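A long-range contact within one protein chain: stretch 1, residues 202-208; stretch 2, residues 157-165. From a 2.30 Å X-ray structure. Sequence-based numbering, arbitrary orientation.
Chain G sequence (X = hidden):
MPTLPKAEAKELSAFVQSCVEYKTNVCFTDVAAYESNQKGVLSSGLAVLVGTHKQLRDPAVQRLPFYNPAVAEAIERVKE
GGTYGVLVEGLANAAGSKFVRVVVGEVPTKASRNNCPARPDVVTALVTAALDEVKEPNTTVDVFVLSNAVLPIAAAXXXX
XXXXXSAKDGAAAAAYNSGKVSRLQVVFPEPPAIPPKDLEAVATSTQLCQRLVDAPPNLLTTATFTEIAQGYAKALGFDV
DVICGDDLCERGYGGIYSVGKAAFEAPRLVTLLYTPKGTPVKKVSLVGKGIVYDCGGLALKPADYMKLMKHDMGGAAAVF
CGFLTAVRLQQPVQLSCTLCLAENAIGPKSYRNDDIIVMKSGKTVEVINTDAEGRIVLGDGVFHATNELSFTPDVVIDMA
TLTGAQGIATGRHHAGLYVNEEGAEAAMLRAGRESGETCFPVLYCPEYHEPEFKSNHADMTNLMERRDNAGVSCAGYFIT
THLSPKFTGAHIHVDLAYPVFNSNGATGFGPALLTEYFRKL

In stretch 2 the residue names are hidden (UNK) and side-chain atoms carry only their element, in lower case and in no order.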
# COMPACT_ATOMS: atom_id res chain seq x y z
N VAL G 202 32.97 16.11 28.97
CA VAL G 202 32.03 15.02 28.56
C VAL G 202 30.64 15.57 28.25
O VAL G 202 30.05 15.28 27.22
CB VAL G 202 31.92 13.93 29.65
CG1 VAL G 202 30.81 12.93 29.34
CG2 VAL G 202 33.24 13.20 29.76
N ALA G 203 30.14 16.36 29.18
CA ALA G 203 28.81 16.97 29.02
C ALA G 203 28.78 17.86 27.80
O ALA G 203 27.80 17.88 27.04
CB ALA G 203 28.45 17.77 30.24
N THR G 204 29.87 18.58 27.59
CA THR G 204 29.98 19.45 26.40
C THR G 204 29.86 18.63 25.10
O THR G 204 29.18 19.04 24.16
CB THR G 204 31.31 20.24 26.43
OG1 THR G 204 31.34 21.00 27.64
CG2 THR G 204 31.44 21.19 25.22
N SER G 205 30.56 17.50 25.06
CA SER G 205 30.54 16.64 23.87
C SER G 205 29.15 16.00 23.64
O SER G 205 28.70 15.89 22.52
CB SER G 205 31.60 15.57 23.94
OG SER G 205 32.84 16.07 23.43
N THR G 206 28.49 15.59 24.72
CA THR G 206 27.13 15.09 24.62
C THR G 206 26.19 16.14 23.98
O THR G 206 25.40 15.84 23.10
CB THR G 206 26.57 14.73 25.99
OG1 THR G 206 27.35 13.68 26.54
CG2 THR G 206 25.10 14.26 25.90
N GLN G 207 26.35 17.38 24.43
CA GLN G 207 25.50 18.50 24.00
C GLN G 207 25.85 19.03 22.62
O GLN G 207 24.97 19.41 21.86
CB GLN G 207 25.51 19.62 24.99
CG GLN G 207 24.83 19.22 26.28
CD GLN G 207 24.85 20.31 27.33
OE1 GLN G 207 25.69 21.22 27.28
NE2 GLN G 207 23.96 20.21 28.29
N LEU G 208 27.12 19.03 22.28
CA LEU G 208 27.53 19.38 20.90
C LEU G 208 26.96 18.34 19.92
O LEU G 208 26.47 18.67 18.87
CB LEU G 208 29.04 19.46 20.75
CG LEU G 208 29.55 19.74 19.35
CD1 LEU G 208 28.99 21.03 18.81
CD2 LEU G 208 31.07 19.81 19.35
N UNK G 157 22.54 14.19 32.62
CA UNK G 157 22.13 15.58 32.88
C UNK G 157 22.44 16.47 31.69
O UNK G 157 21.65 17.35 31.33
c UNK G 157 22.49 17.62 34.31
c UNK G 157 22.29 15.37 35.35
c UNK G 157 22.79 16.14 34.14
N UNK G 158 23.57 16.22 31.06
CA UNK G 158 23.92 16.93 29.81
C UNK G 158 22.81 16.81 28.73
O UNK G 158 22.50 17.77 28.02
c UNK G 158 25.22 16.40 29.23
N UNK G 159 22.19 15.65 28.65
CA UNK G 159 21.19 15.38 27.58
C UNK G 159 19.76 15.74 27.98
O UNK G 159 18.85 15.64 27.19
n UNK G 159 23.35 10.94 26.07
c UNK G 159 20.76 11.48 27.25
c UNK G 159 23.01 10.39 27.24
c UNK G 159 20.62 12.85 27.90
n UNK G 159 21.82 10.64 27.81
n UNK G 159 23.87 9.58 27.82
c UNK G 159 21.27 13.92 27.05
N UNK G 160 19.59 16.19 29.22
CA UNK G 160 18.25 16.42 29.75
C UNK G 160 17.78 17.84 29.45
O UNK G 160 18.55 18.71 29.08
s UNK G 160 18.59 17.59 32.28
c UNK G 160 18.17 16.15 31.26
N UNK G 161 16.50 18.04 29.66
CA UNK G 161 15.90 19.35 29.59
C UNK G 161 15.84 19.89 28.18
O UNK G 161 15.93 19.15 27.21
N UNK G 162 15.66 21.20 28.10
CA UNK G 162 15.55 21.88 26.82
C UNK G 162 16.87 21.83 26.10
O UNK G 162 17.91 21.92 26.71
c UNK G 162 11.39 24.55 27.55
n UNK G 162 10.73 23.24 27.83
c UNK G 162 12.90 24.53 27.83
c UNK G 162 13.58 23.31 27.27
c UNK G 162 15.07 23.31 27.01
N UNK G 163 16.80 21.70 24.79
CA UNK G 163 17.99 21.51 23.97
C UNK G 163 18.66 22.82 23.61
O UNK G 163 18.02 23.84 23.40
c UNK G 163 17.25 19.32 22.92
n UNK G 163 17.39 18.33 21.98
c UNK G 163 16.97 17.19 22.48
n UNK G 163 16.59 17.39 23.73
c UNK G 163 17.67 20.74 22.68
c UNK G 163 16.75 18.72 24.03
N UNK G 164 19.98 22.79 23.55
CA UNK G 164 20.75 24.00 23.21
C UNK G 164 20.43 24.47 21.81
O UNK G 164 20.50 25.66 21.52
c UNK G 164 22.25 23.83 23.44
o UNK G 164 23.18 23.28 21.32
n UNK G 164 23.10 21.64 22.89
c UNK G 164 22.90 22.90 22.46
N UNK G 165 20.09 23.53 20.94
CA UNK G 165 19.61 23.92 19.62
C UNK G 165 18.14 24.35 19.70
O UNK G 165 17.28 23.60 20.12
c UNK G 165 19.74 22.83 18.57
c UNK G 165 19.23 23.28 17.25
c UNK G 165 17.88 23.08 16.91
c UNK G 165 18.20 24.30 14.87
c UNK G 165 20.03 24.03 16.39
c UNK G 165 17.38 23.58 15.72
c UNK G 165 19.53 24.51 15.20

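Position 157 carries three side-chain carbons, one bonded to the backbone and branching into two more. They stay clear of stretch 1 and make no contact there. A carbon that forks at once into two methyls is valine, Val-157, buried in the last turn of a helix that began earlier in the chain and runs on through position 158.

Position 158 has a single side-chain carbon, pointing toward the helix of stretch 1. Its CB lies 3.6 Å from Ala-203 CA, 3.7 Å from Ala-203 CB and 3.9 Å from Thr-206 CB. One carbon and nothing beyond it is alanine, Ala-158. Small meets small here: Ala-203 CA and Ala-158 CA stand 5.0 Å apart, the nearest CA pair across the two stretches.

Position 159 shows three carbons in a row, a nitrogen, then a carbon carrying two more nitrogens, one of which lies 3.8 Å from Thr-206 CG2. That terminal group is a guanidinium, so this is arginine, Arg-159, and the nitrogen near the methyl is NH1. Its CB leaves sideways, yet the long chain, p at chi1 and t at chi2, brings NH1 to the threonine. The methyl meets the guanidinium obliquely, and NH1 and NH2 find hydrogen bonds elsewhere in the structure.

Position 160 holds one carbon and one sulfur and points away from stretch 1. A sulfur directly on CB makes it cysteine, Cys-160; the backbone N of Cys-160 donates a hydrogen bond to Val-157 O at 3.2 Å, turning the chain as the helix gives way to loop.

Position 161 has no side-chain atoms at all and a phi of 70°, a value that favours glycine. It is Gly-161, out of reach of stretch 1.

Position 162 is a row of four carbons ending in nitrogen, exposed and out of reach of stretch 1: lysine, Lys-162.

Position 163 bears one carbon, then a five-membered ring of three carbons and two nitrogens. This imidazole is histidine, His-163, which makes no contact with the helix.

Position 164 has two carbons, the second carrying one oxygen and one nitrogen, and points toward stretch 1. The nitrogen lies 3.1 Å from Gln-207 O. A short side chain ending in an amide is asparagine, Asn-164, and its ND2 donates to that carbonyl at an N-H...acceptor angle of 151°.

Position 165 is one carbon followed by a ring of six carbons: phenylalanine, Phe-165. Its ring leads away from the helix.

The contact works by fitting and then fastening. Ala-158 supplies the fit, covered by stretch 1 more than any of its neighbours and lying against Ala-203 and Thr-206. Gln-207 supplies the fastening at two places. Its side chain (chi1 m, chi2 t) sends NE2 to Ala-158 O, 2.9 Å away at 162°, while its own backbone O accepts from Asn-164 ND2. Side-chain amides thus reach backbone carbonyls in both directions, and a single helix residue ties together two parts of the loop-bearing stretch. The rule is economical: 295 Å² in all, with every position from 160 to 165 except 164 standing clear.

Stretch 2, residues 157-165: VARCGKHNF
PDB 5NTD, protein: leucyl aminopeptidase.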